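Local atomic coordinates of hypothetical protein, haloacid dehalogenase-like hydrolase (PDB entry 1NRW), a protein that removes phosphate from phosphorylated five- and six-carbon sugars and nucleoside monophosphates in vitro, and less readily from FMN, as a magnesium-dependent HAD-superfamily phosphatase. Residues R46-F49 against D50-I54; V64-N68 against G69-H73; V106-S110 against A111-P115; A155-S159 against F160-F164; A187-K190 against R191-A195. All coordinates share one frame; numbering follows the deposited sequence.

In the fold
Each contact joins neighbouring pieces of chain, so the five run in series; none encloses or crosses another. From the N terminus, contact 1 is the start of helix 48-55, which follows strand 39-43 of the core sheet. Contact 2 closes the hairpin of strands 63-66 and 71-73 in that sheet and touches contact 1, Arg-46 with Ala-67 and His-48 with His-73. Contact 3 closes the hairpin of strands 103-108 and 112-114 in the second sheet, and its Phe-107 and Ile-112 pack on contact 1. Contact 4 turns the chain after strand 154-156, the neighbour of 112-114. Contact 5, the end of helix 182-192, touches none of the others.

Contact 1 of 5, residues R46-F49 against D50-I54; sequences RAHF and DVMSI
Ala-47 and Asp-50 grip each other across the first turn of helix 48-55. The backbone N of Ala-47, at the N-cap, donates to Asp-50 OD2 at 3.1 Å, meeting that oxygen on its anti side and somewhat out of the carboxylate plane. In return, Asp-50 N reaches Ala-47 O at 2.9 Å. With alanine at the cap, only the carboxylate half of a capping box can form. A water extends the network: it accepts from Arg-46 NH1 and donates to Asp-50 OD2 at 2.8 Å. The guanidinium of Arg-46 does not meet this carboxylate directly; its salt bridges go to Asp-12, a ligand of the bound calcium, and to Glu-125. This is the turn after strand 39-43 in a beta-alpha-beta unit of the HAD core, immediately beyond the phosphate-binding residues Thr-44 and Gly-45. Further along, Phe-49 O takes two donors from Ser-53, its N at 3.0 Å and its OG at 2.9 Å, arriving from opposite faces of the carbonyl. Met-52, a selenomethionine, donates its N to His-48 O at 3.0 Å. Its CG lies over one face of the imidazole, 3.8 Å from the centroid of the His-48 ring, as a CH-pi contact. The ring is carried there by a first torsion of 175°, which sets CG trans to the backbone N, and it also stacks with His-73.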
# COMPACT_ATOMS: atom_id res chain seq x y z
N ARG A 46 -2.70 -1.15 1.77
CA ARG A 46 -4.00 -1.76 2.06
C ARG A 46 -3.89 -2.93 3.03
O ARG A 46 -2.80 -3.27 3.49
CB ARG A 46 -4.65 -2.26 0.76
CG ARG A 46 -5.04 -1.16 -0.22
CD ARG A 46 -5.66 -1.79 -1.45
NE ARG A 46 -5.84 -0.85 -2.55
CZ ARG A 46 -6.97 -0.22 -2.82
NH1 ARG A 46 -8.05 -0.41 -2.07
NH2 ARG A 46 -7.04 0.58 -3.88
N ALA A 47 -5.02 -3.54 3.35
CA ALA A 47 -5.04 -4.67 4.27
C ALA A 47 -4.67 -5.98 3.59
O ALA A 47 -4.85 -6.14 2.38
CB ALA A 47 -6.42 -4.79 4.91
N HIS A 48 -4.15 -6.92 4.37
CA HIS A 48 -3.80 -8.22 3.82
C HIS A 48 -5.02 -8.86 3.12
O HIS A 48 -4.87 -9.45 2.05
CB HIS A 48 -3.30 -9.14 4.95
CG HIS A 48 -3.02 -10.55 4.51
ND1 HIS A 48 -2.00 -10.88 3.65
CD2 HIS A 48 -3.64 -11.71 4.83
CE1 HIS A 48 -2.00 -12.19 3.45
NE2 HIS A 48 -2.98 -12.71 4.15
N PHE A 49 -6.20 -8.72 3.70
CA PHE A 49 -7.39 -9.31 3.08
C PHE A 49 -7.78 -8.64 1.76
O PHE A 49 -8.45 -9.24 0.94
CB PHE A 49 -8.57 -9.34 4.06
CG PHE A 49 -8.84 -8.05 4.78
CD1 PHE A 49 -9.33 -6.94 4.10
CD2 PHE A 49 -8.63 -7.95 6.15
CE1 PHE A 49 -9.62 -5.75 4.78
CE2 PHE A 49 -8.92 -6.77 6.84
CZ PHE A 49 -9.42 -5.67 6.16
N ASP A 50 -7.34 -7.40 1.56
CA ASP A 50 -7.63 -6.68 0.31
C ASP A 50 -6.79 -7.34 -0.79
O ASP A 50 -7.24 -7.48 -1.93
CB ASP A 50 -7.25 -5.20 0.39
CG ASP A 50 -8.21 -4.38 1.21
OD1 ASP A 50 -9.43 -4.65 1.15
OD2 ASP A 50 -7.76 -3.45 1.91
N VAL A 51 -5.57 -7.73 -0.44
CA VAL A 51 -4.69 -8.37 -1.40
C VAL A 51 -5.22 -9.77 -1.72
O VAL A 51 -5.25 -10.18 -2.88
CB VAL A 51 -3.24 -8.49 -0.87
CG1 VAL A 51 -2.34 -9.13 -1.92
CG2 VAL A 51 -2.71 -7.10 -0.49
N MSE A 52 -5.64 -10.49 -0.68
CA MSE A 52 -6.16 -11.84 -0.86
C MSE A 52 -7.41 -11.87 -1.74
O MSE A 52 -7.61 -12.82 -2.50
CB MSE A 52 -6.48 -12.46 0.50
CG MSE A 52 -5.28 -12.56 1.42
SE MSE A 52 -3.97 -13.79 0.71
CE MSE A 52 -2.92 -12.58 -0.35
N SER A 53 -8.24 -10.84 -1.64
CA SER A 53 -9.45 -10.79 -2.45
C SER A 53 -9.11 -10.75 -3.93
O SER A 53 -9.86 -11.26 -4.76
CB SER A 53 -10.29 -9.56 -2.08
OG SER A 53 -10.79 -9.68 -0.76
N ILE A 54 -7.96 -10.16 -4.25
CA ILE A 54 -7.52 -10.08 -5.64
C ILE A 54 -6.75 -11.34 -6.07
O ILE A 54 -6.94 -11.85 -7.17
CB ILE A 54 -6.61 -8.85 -5.86
CG1 ILE A 54 -7.41 -7.57 -5.59
CG2 ILE A 54 -6.06 -8.85 -7.29
CD1 ILE A 54 -6.57 -6.31 -5.60
O HOH W 1 -8.64 -1.06 0.83

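Contact 2 of 5, residues V64-N68 against G69-H73; sequences VISAN and GAVIH
The first torsion of Ser-66, 58°, tucks OG between its own backbone N and carbonyl carbon and lays it against the branch of Val-71, with Ser-66 OG 3.4 Å from Val-71 CB. That of Ile-65 sends CG2 trans to the backbone N, where it rests 3.5 Å from Gly-69 CA. These groups lie on the two faces of an antiparallel hairpin. Val-64 and His-73 form one hydrogen-bonded pair, with Val-64 N 2.9 Å from His-73 O, and Ser-66 with Val-71 is another; between them, Ile-65 and Ile-72 are a non-hydrogen-bonded pair. At the turn the strand swells into a classic beta bulge, Ala-70 and Val-71 both facing Ser-66. Ser-66 O is the anchor there: Val-71 N and Gly-69 N approach it from opposite faces of the carbonyl, both at 3.1 Å, and Ala-70 N adds a weak bond. The turn needs positive phi, and at Gly-69, with phi 94°, a side chain would collide with Asn-68 O. Ala-67 CB meets Ala-70 CB at 3.9 Å and Val-71 CG2 close by. The hairpin belongs to the core sheet, and its turn carries Asn-68 up beside the phosphate-binding Lys-217 and Asn-243, with its ND2 hydrogen-bonded to Ser-211. One water gathers the polar atoms beside the strands, touching Val-64 O, Ser-66 OG and His-73 ND1, the last from the plane of the imidazole at its edge. The buried serine hydroxyl thus has a water partner, and the water probably also steadies the rotation of the histidine ring.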
# COMPACT_ATOMS: atom_id res chain seq x y z
N VAL A 64 3.33 -11.13 1.46
CA VAL A 64 2.55 -9.91 1.42
C VAL A 64 2.91 -8.97 2.55
O VAL A 64 2.83 -9.34 3.73
CB VAL A 64 1.04 -10.18 1.53
CG1 VAL A 64 0.26 -8.85 1.51
CG2 VAL A 64 0.58 -11.08 0.40
N ILE A 65 3.31 -7.76 2.18
CA ILE A 65 3.61 -6.71 3.15
C ILE A 65 2.39 -5.81 3.03
O ILE A 65 2.09 -5.31 1.94
CB ILE A 65 4.88 -5.95 2.77
CG1 ILE A 65 6.10 -6.86 2.97
CG2 ILE A 65 5.00 -4.68 3.60
CD1 ILE A 65 7.41 -6.26 2.52
N SER A 66 1.66 -5.63 4.12
CA SER A 66 0.46 -4.80 4.09
C SER A 66 0.48 -3.71 5.15
O SER A 66 1.40 -3.64 5.97
CB SER A 66 -0.79 -5.68 4.26
OG SER A 66 -0.75 -6.43 5.46
N ALA A 67 -0.53 -2.85 5.12
CA ALA A 67 -0.63 -1.76 6.09
C ALA A 67 0.64 -0.91 6.13
O ALA A 67 1.12 -0.52 7.20
CB ALA A 67 -0.95 -2.31 7.47
N ASN A 68 1.19 -0.63 4.95
CA ASN A 68 2.37 0.21 4.81
C ASN A 68 3.61 -0.36 5.50
O ASN A 68 4.46 0.40 5.98
CB ASN A 68 2.08 1.62 5.35
CG ASN A 68 3.14 2.62 4.96
OD1 ASN A 68 3.55 2.69 3.80
ND2 ASN A 68 3.59 3.43 5.92
N GLY A 69 3.73 -1.68 5.54
CA GLY A 69 4.90 -2.28 6.16
C GLY A 69 4.71 -2.63 7.62
O GLY A 69 5.66 -3.05 8.29
N ALA A 70 3.49 -2.47 8.12
CA ALA A 70 3.21 -2.80 9.51
C ALA A 70 2.93 -4.29 9.67
O ALA A 70 3.07 -4.85 10.76
CB ALA A 70 2.00 -2.00 10.01
N VAL A 71 2.53 -4.94 8.57
CA VAL A 71 2.20 -6.36 8.61
C VAL A 71 2.86 -7.18 7.51
O VAL A 71 2.97 -6.75 6.36
CB VAL A 71 0.66 -6.54 8.51
CG1 VAL A 71 0.30 -8.02 8.59
CG2 VAL A 71 -0.03 -5.76 9.61
N ILE A 72 3.32 -8.38 7.87
CA ILE A 72 3.96 -9.28 6.91
C ILE A 72 3.39 -10.70 7.03
O ILE A 72 3.30 -11.24 8.14
CB ILE A 72 5.49 -9.39 7.13
CG1 ILE A 72 6.13 -8.00 7.09
CG2 ILE A 72 6.09 -10.31 6.09
CD1 ILE A 72 7.64 -8.02 7.29
N HIS A 73 3.01 -11.28 5.90
CA HIS A 73 2.48 -12.64 5.83
C HIS A 73 3.27 -13.39 4.75
O HIS A 73 3.77 -12.78 3.80
CB HIS A 73 0.99 -12.68 5.43
CG HIS A 73 0.04 -12.31 6.52
ND1 HIS A 73 -0.34 -11.02 6.79
CD2 HIS A 73 -0.64 -13.09 7.40
CE1 HIS A 73 -1.22 -11.01 7.78
NE2 HIS A 73 -1.42 -12.26 8.16
O HOH W 2 0.44 -8.84 5.04

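Contact 3 of 5, residues V106-S110 against A111-P115; sequences VFTGS and AIYTP
Phe-107 and Ile-112 lie side by side and point the same way, the isoleucine folded over the aromatic ring. Ile-112 CG2 sits almost straight above the middle of that ring, 4.1 Å from the Phe-107 centroid, a CH-pi contact, while CD1 comes down at the rim, 3.4 Å from Phe-107 CE1. The two residues are a non-hydrogen-bonded pair of the antiparallel hairpin formed by strands 103-108 and 112-114. Val-106 and Tyr-113 beside them are a hydrogen-bonded pair, Val-106 N to Tyr-113 O at 2.8 Å, with their side chains on the other face of the sheet. Thr-108 and Tyr-113 cross at about a right angle: the methyl CG2 meets the phenol ring at its edge and in its plane, 3.8 Å from Tyr-113 CD2. The threonine's chi1 of 70° leaves OG1 aimed across the turn, where it donates to Ala-111 O at 2.7 Å. Thr-108 N donates to that oxygen too, at 3.1 Å. A valine in place of Thr-108 would probably leave Ala-111 O with the backbone donor alone of these two and let the turn move more freely. Near the loop end, Ser-110 OG and Tyr-113 OH share a hydrogen bond of 3.1 Å. The hairpin belongs to the second sheet, consistent with the cap of Cof-type HAD phosphatases, and Phe-107 and Ile-112 face Ala-47 and Asp-50 of the core. The apolar pair Phe-107 and Ile-112 meets the core, whereas the hydroxyls of Thr-108, Ser-110 and Tyr-113 tie the two arms of the turn together.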
# COMPACT_ATOMS: atom_id res chain seq x y z
N VAL A 106 -9.16 3.07 9.27
CA VAL A 106 -8.26 2.48 10.25
C VAL A 106 -8.01 1.01 9.94
O VAL A 106 -8.90 0.17 10.08
CB VAL A 106 -8.83 2.61 11.68
CG1 VAL A 106 -7.79 2.18 12.71
CG2 VAL A 106 -9.26 4.06 11.95
N PHE A 107 -6.80 0.71 9.51
CA PHE A 107 -6.43 -0.66 9.17
C PHE A 107 -6.02 -1.40 10.44
O PHE A 107 -5.06 -1.02 11.11
CB PHE A 107 -5.28 -0.64 8.16
CG PHE A 107 -5.67 -0.09 6.82
CD1 PHE A 107 -6.08 -0.95 5.79
CD2 PHE A 107 -5.69 1.28 6.59
CE1 PHE A 107 -6.50 -0.44 4.56
CE2 PHE A 107 -6.11 1.80 5.36
CZ PHE A 107 -6.52 0.94 4.35
N THR A 108 -6.76 -2.46 10.76
CA THR A 108 -6.50 -3.27 11.94
C THR A 108 -6.43 -4.73 11.51
O THR A 108 -6.42 -5.03 10.32
CB THR A 108 -7.63 -3.13 12.97
OG1 THR A 108 -8.81 -3.78 12.48
CG2 THR A 108 -7.94 -1.67 13.23
N GLY A 109 -6.40 -5.63 12.48
CA GLY A 109 -6.35 -7.04 12.14
C GLY A 109 -7.67 -7.53 11.57
O GLY A 109 -7.72 -8.13 10.49
N SER A 110 -8.75 -7.26 12.30
CA SER A 110 -10.09 -7.68 11.91
C SER A 110 -10.66 -7.04 10.65
O SER A 110 -11.18 -7.74 9.77
CB SER A 110 -11.05 -7.44 13.08
OG SER A 110 -10.89 -6.13 13.60
N ALA A 111 -10.59 -5.72 10.55
CA ALA A 111 -11.12 -5.03 9.38
C ALA A 111 -10.60 -3.60 9.29
O ALA A 111 -9.71 -3.20 10.03
CB ALA A 111 -12.64 -5.02 9.44
N ILE A 112 -11.17 -2.85 8.35
CA ILE A 112 -10.80 -1.46 8.15
C ILE A 112 -11.98 -0.65 8.69
O ILE A 112 -13.04 -0.62 8.07
CB ILE A 112 -10.62 -1.13 6.65
CG1 ILE A 112 -9.62 -2.10 6.02
CG2 ILE A 112 -10.11 0.30 6.50
CD1 ILE A 112 -9.50 -1.95 4.51
N TYR A 113 -11.79 -0.03 9.84
CA TYR A 113 -12.86 0.76 10.45
C TYR A 113 -12.93 2.16 9.88
O TYR A 113 -11.91 2.78 9.62
CB TYR A 113 -12.64 0.82 11.97
CG TYR A 113 -12.82 -0.52 12.63
CD1 TYR A 113 -14.09 -1.07 12.80
CD2 TYR A 113 -11.71 -1.28 13.04
CE1 TYR A 113 -14.26 -2.32 13.36
CE2 TYR A 113 -11.88 -2.54 13.60
CZ TYR A 113 -13.15 -3.05 13.76
OH TYR A 113 -13.33 -4.30 14.31
N THR A 114 -14.15 2.65 9.68
CA THR A 114 -14.33 3.98 9.13
C THR A 114 -15.76 4.47 9.36
O THR A 114 -16.70 3.67 9.40
CB THR A 114 -14.06 4.00 7.60
OG1 THR A 114 -14.30 5.31 7.09
CG2 THR A 114 -14.97 3.01 6.88
N PRO A 115 -15.93 5.78 9.56
CA PRO A 115 -17.25 6.38 9.78
C PRO A 115 -17.83 6.92 8.46
O PRO A 115 -18.97 7.39 8.43
CB PRO A 115 -16.95 7.49 10.76
CG PRO A 115 -15.62 7.99 10.28
CD PRO A 115 -14.86 6.71 9.97

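Contact 4 of 5, residues A155-S159 against F160-F164; sequences AYINS and FQELF
Glu-162 folds back on Asn-158 and Ser-159, and hydrogen bonds to its carboxylate dominate the turn. OE2 accepts from Asn-158 N at a short 2.5 Å, on the syn side, and from Ser-159 N at 3.0 Å, from above the carboxylate plane; both donors come from the same face. Asn-158 ND2 adds a weak bond to OE2, while its OD1 accepts from Tyr-156 OH at 2.8 Å. In the opposite sense, Glu-162 N donates to Ser-159 O at 3.0 Å, so backbone and side chain of one residue clasp the peptide at Ser-159. The clasp marks the passage from strand 154-156, at the border of the second sheet, into the 3-10 segment 160-163. A water bridges the two sides, donating to Ser-159 OG at 2.6 Å and more distantly to Gln-161 OE1; the serine hydroxyl is also bonded to Glu-98, and Gln-161 NE2 to Tyr-91. Apolar contacts lie underneath. With chi1 at 58°, Ile-157 CG1 lodges between N and C of its own backbone, which carries CD1 to 3.9 Å from Phe-160 CA and 4.1 Å from Leu-163 CD1. The isoleucine and leucine side chains cross nearly perpendicularly, and both also pack on Tyr-113 of the adjoining hairpin.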
# COMPACT_ATOMS: atom_id res chain seq x y z
N ALA A 155 -15.73 -1.71 8.03
CA ALA A 155 -16.60 -1.90 9.18
C ALA A 155 -16.94 -0.48 9.63
O ALA A 155 -16.05 0.32 9.87
CB ALA A 155 -15.86 -2.64 10.28
N TYR A 156 -18.23 -0.18 9.71
CA TYR A 156 -18.67 1.15 10.10
C TYR A 156 -18.63 1.42 11.59
O TYR A 156 -18.93 0.55 12.41
CB TYR A 156 -20.10 1.39 9.60
CG TYR A 156 -20.71 2.67 10.13
CD1 TYR A 156 -20.38 3.91 9.58
CD2 TYR A 156 -21.60 2.65 11.20
CE1 TYR A 156 -20.91 5.09 10.09
CE2 TYR A 156 -22.14 3.82 11.72
CZ TYR A 156 -21.79 5.04 11.16
OH TYR A 156 -22.32 6.20 11.67
N ILE A 157 -18.26 2.65 11.93
CA ILE A 157 -18.22 3.11 13.32
C ILE A 157 -18.78 4.53 13.32
O ILE A 157 -18.58 5.28 12.36
CB ILE A 157 -16.79 3.13 13.91
CG1 ILE A 157 -15.87 4.02 13.07
CG2 ILE A 157 -16.25 1.71 14.01
CD1 ILE A 157 -14.49 4.21 13.67
N ASN A 158 -19.50 4.89 14.37
CA ASN A 158 -20.07 6.23 14.48
C ASN A 158 -18.97 7.21 14.86
O ASN A 158 -18.98 8.36 14.42
CB ASN A 158 -21.18 6.25 15.55
CG ASN A 158 -22.31 5.29 15.24
OD1 ASN A 158 -23.00 5.42 14.23
ND2 ASN A 158 -22.50 4.29 16.11
N SER A 159 -18.03 6.74 15.67
CA SER A 159 -16.91 7.56 16.12
C SER A 159 -15.71 6.69 16.42
O SER A 159 -15.85 5.52 16.79
CB SER A 159 -17.30 8.34 17.38
OG SER A 159 -16.21 9.12 17.85
N PHE A 160 -14.51 7.26 16.28
CA PHE A 160 -13.27 6.54 16.54
C PHE A 160 -13.27 6.05 17.98
O PHE A 160 -12.57 5.10 18.33
CB PHE A 160 -12.07 7.47 16.33
CG PHE A 160 -11.90 8.48 17.43
CD1 PHE A 160 -11.00 8.25 18.47
CD2 PHE A 160 -12.65 9.65 17.44
CE1 PHE A 160 -10.86 9.17 19.51
CE2 PHE A 160 -12.52 10.57 18.48
CZ PHE A 160 -11.62 10.33 19.52
N GLN A 161 -14.07 6.71 18.81
CA GLN A 161 -14.19 6.38 20.22
C GLN A 161 -14.51 4.90 20.42
O GLN A 161 -14.01 4.27 21.35
CB GLN A 161 -15.29 7.22 20.86
CG GLN A 161 -15.11 7.47 22.33
CD GLN A 161 -14.24 8.67 22.60
OE1 GLN A 161 -14.58 9.80 22.23
NE2 GLN A 161 -13.10 8.44 23.26
N GLU A 162 -15.33 4.35 19.53
CA GLU A 162 -15.74 2.95 19.60
C GLU A 162 -14.58 1.97 19.52
O GLU A 162 -14.72 0.82 19.92
CB GLU A 162 -16.72 2.65 18.48
CG GLU A 162 -18.04 3.39 18.59
CD GLU A 162 -18.87 3.25 17.34
OE1 GLU A 162 -19.10 2.10 16.90
OE2 GLU A 162 -19.30 4.29 16.80
N LEU A 163 -13.44 2.42 19.01
CA LEU A 163 -12.30 1.53 18.88
C LEU A 163 -11.48 1.45 20.17
O LEU A 163 -10.50 0.69 20.24
CB LEU A 163 -11.40 2.00 17.73
CG LEU A 163 -12.09 2.11 16.36
CD1 LEU A 163 -11.07 2.56 15.31
CD2 LEU A 163 -12.68 0.76 15.97
N PHE A 164 -11.89 2.20 21.18
CA PHE A 164 -11.17 2.22 22.45
C PHE A 164 -12.04 1.90 23.66
O PHE A 164 -11.54 1.44 24.69
CB PHE A 164 -10.52 3.59 22.66
CG PHE A 164 -9.53 3.95 21.60
CD1 PHE A 164 -8.19 3.62 21.74
CD2 PHE A 164 -9.94 4.61 20.45
CE1 PHE A 164 -7.27 3.94 20.75
CE2 PHE A 164 -9.03 4.94 19.45
CZ PHE A 164 -7.69 4.60 19.59
O HOH W 3 -16.58 10.76 19.84

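Contact 5 of 5, residues A187-K190 against R191-A195; sequences AGWK and RYEHA
Arg-191 N reaches back to Ala-187 O at 3.1 Å and Glu-193 N to Trp-189 O at 2.8 Å, the last turns of helix 182-192, before a type I turn from Tyr-192 to Ala-195 leads the chain off. Glu-193 swings its carboxylate back over the helix, its first torsion of 73° placing CG between N and the carbonyl carbon. OE1 arrives at the edge of the indole, 3.6 Å from Trp-189 CD1, with the carboxylate and ring planes 80° apart. One water then joins the two, accepting from Trp-189 NE1 at 3.0 Å and donating to Glu-193 OE1 at 2.7 Å. Another donates to both Lys-190 O and Glu-193 OE2, and a third links Lys-190 O to His-194 N. Beyond this cluster, Tyr-192 CD2 touches Gly-188 O at 3.4 Å. Arg-191, its chain fully extended, runs CG over one face of that phenol ring and brings NE to Tyr-192 OH at 3.1 Å, a hydrogen bond within the guanidinium plane; the same group makes a cation-pi contact with Trp-96. An alanine at Tyr-192 would probably leave Arg-191 NE without this acceptor and open a gap against Leu-198 and Ile-93, which the ring now fills between sheet and helix 87-99. Water thus does much of the joining here: the glutamate reaches the indole N-H and Lys-190 O through bridges, its charge left close to solvent.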
# COMPACT_ATOMS: atom_id res chain seq x y z
N ALA A 187 -1.95 20.78 6.17
CA ALA A 187 -2.04 20.84 7.62
C ALA A 187 -1.75 19.47 8.25
O ALA A 187 -1.07 19.38 9.28
CB ALA A 187 -3.42 21.32 8.05
N GLY A 188 -2.27 18.42 7.63
CA GLY A 188 -2.04 17.08 8.15
C GLY A 188 -0.57 16.72 8.04
O GLY A 188 0.01 16.15 8.97
N TRP A 189 0.03 17.06 6.91
CA TRP A 189 1.44 16.75 6.68
C TRP A 189 2.33 17.49 7.68
O TRP A 189 3.24 16.90 8.27
CB TRP A 189 1.82 17.11 5.24
CG TRP A 189 3.03 16.38 4.75
CD1 TRP A 189 4.33 16.78 4.86
CD2 TRP A 189 3.05 15.10 4.11
NE1 TRP A 189 5.16 15.82 4.33
CE2 TRP A 189 4.40 14.78 3.86
CE3 TRP A 189 2.06 14.19 3.72
CZ2 TRP A 189 4.79 13.59 3.25
CZ3 TRP A 189 2.44 13.00 3.11
CH2 TRP A 189 3.80 12.71 2.88
N LYS A 190 2.07 18.78 7.87
CA LYS A 190 2.85 19.59 8.80
C LYS A 190 2.77 19.07 10.23
O LYS A 190 3.75 19.13 10.99
CB LYS A 190 2.37 21.04 8.79
CG LYS A 190 2.58 21.78 7.48
CD LYS A 190 2.06 23.21 7.59
CE LYS A 190 2.17 23.95 6.26
NZ LYS A 190 1.61 25.33 6.35
N ARG A 191 1.60 18.57 10.60
CA ARG A 191 1.37 18.07 11.94
C ARG A 191 2.16 16.82 12.30
O ARG A 191 2.58 16.66 13.45
CB ARG A 191 -0.13 17.80 12.13
CG ARG A 191 -0.53 17.38 13.54
CD ARG A 191 -2.03 17.12 13.63
NE ARG A 191 -2.45 16.69 14.96
CZ ARG A 191 -2.55 17.50 16.01
NH1 ARG A 191 -2.28 18.79 15.88
NH2 ARG A 191 -2.93 17.01 17.18
N TYR A 192 2.38 15.93 11.33
CA TYR A 192 3.09 14.68 11.60
C TYR A 192 4.44 14.48 10.93
O TYR A 192 5.13 13.51 11.22
CB TYR A 192 2.18 13.51 11.24
CG TYR A 192 0.88 13.51 12.02
CD1 TYR A 192 0.87 13.18 13.38
CD2 TYR A 192 -0.32 13.87 11.42
CE1 TYR A 192 -0.31 13.23 14.12
CE2 TYR A 192 -1.50 13.92 12.15
CZ TYR A 192 -1.49 13.60 13.50
OH TYR A 192 -2.65 13.65 14.23
N GLU A 193 4.84 15.40 10.06
CA GLU A 193 6.10 15.24 9.36
C GLU A 193 7.33 15.17 10.27
O GLU A 193 8.36 14.61 9.88
CB GLU A 193 6.28 16.35 8.31
CG GLU A 193 6.58 17.74 8.86
CD GLU A 193 6.62 18.79 7.76
OE1 GLU A 193 6.97 18.44 6.61
OE2 GLU A 193 6.31 19.97 8.04
N HIS A 194 7.22 15.70 11.48
CA HIS A 194 8.34 15.68 12.43
C HIS A 194 8.15 14.69 13.58
O HIS A 194 8.99 14.62 14.48
CB HIS A 194 8.58 17.08 13.01
CG HIS A 194 9.07 18.08 12.01
ND1 HIS A 194 10.23 17.89 11.29
CD2 HIS A 194 8.57 19.27 11.61
CE1 HIS A 194 10.42 18.93 10.49
NE2 HIS A 194 9.42 19.78 10.67
N ALA A 195 7.06 13.93 13.56
CA ALA A 195 6.79 12.95 14.61
C ALA A 195 7.74 11.77 14.45
O ALA A 195 7.60 10.96 13.53
CB ALA A 195 5.34 12.49 14.54
O HOH W 4 8.00 16.59 4.94
O HOH W 5 5.51 17.59 12.74
O HOH W 6 5.94 20.77 10.56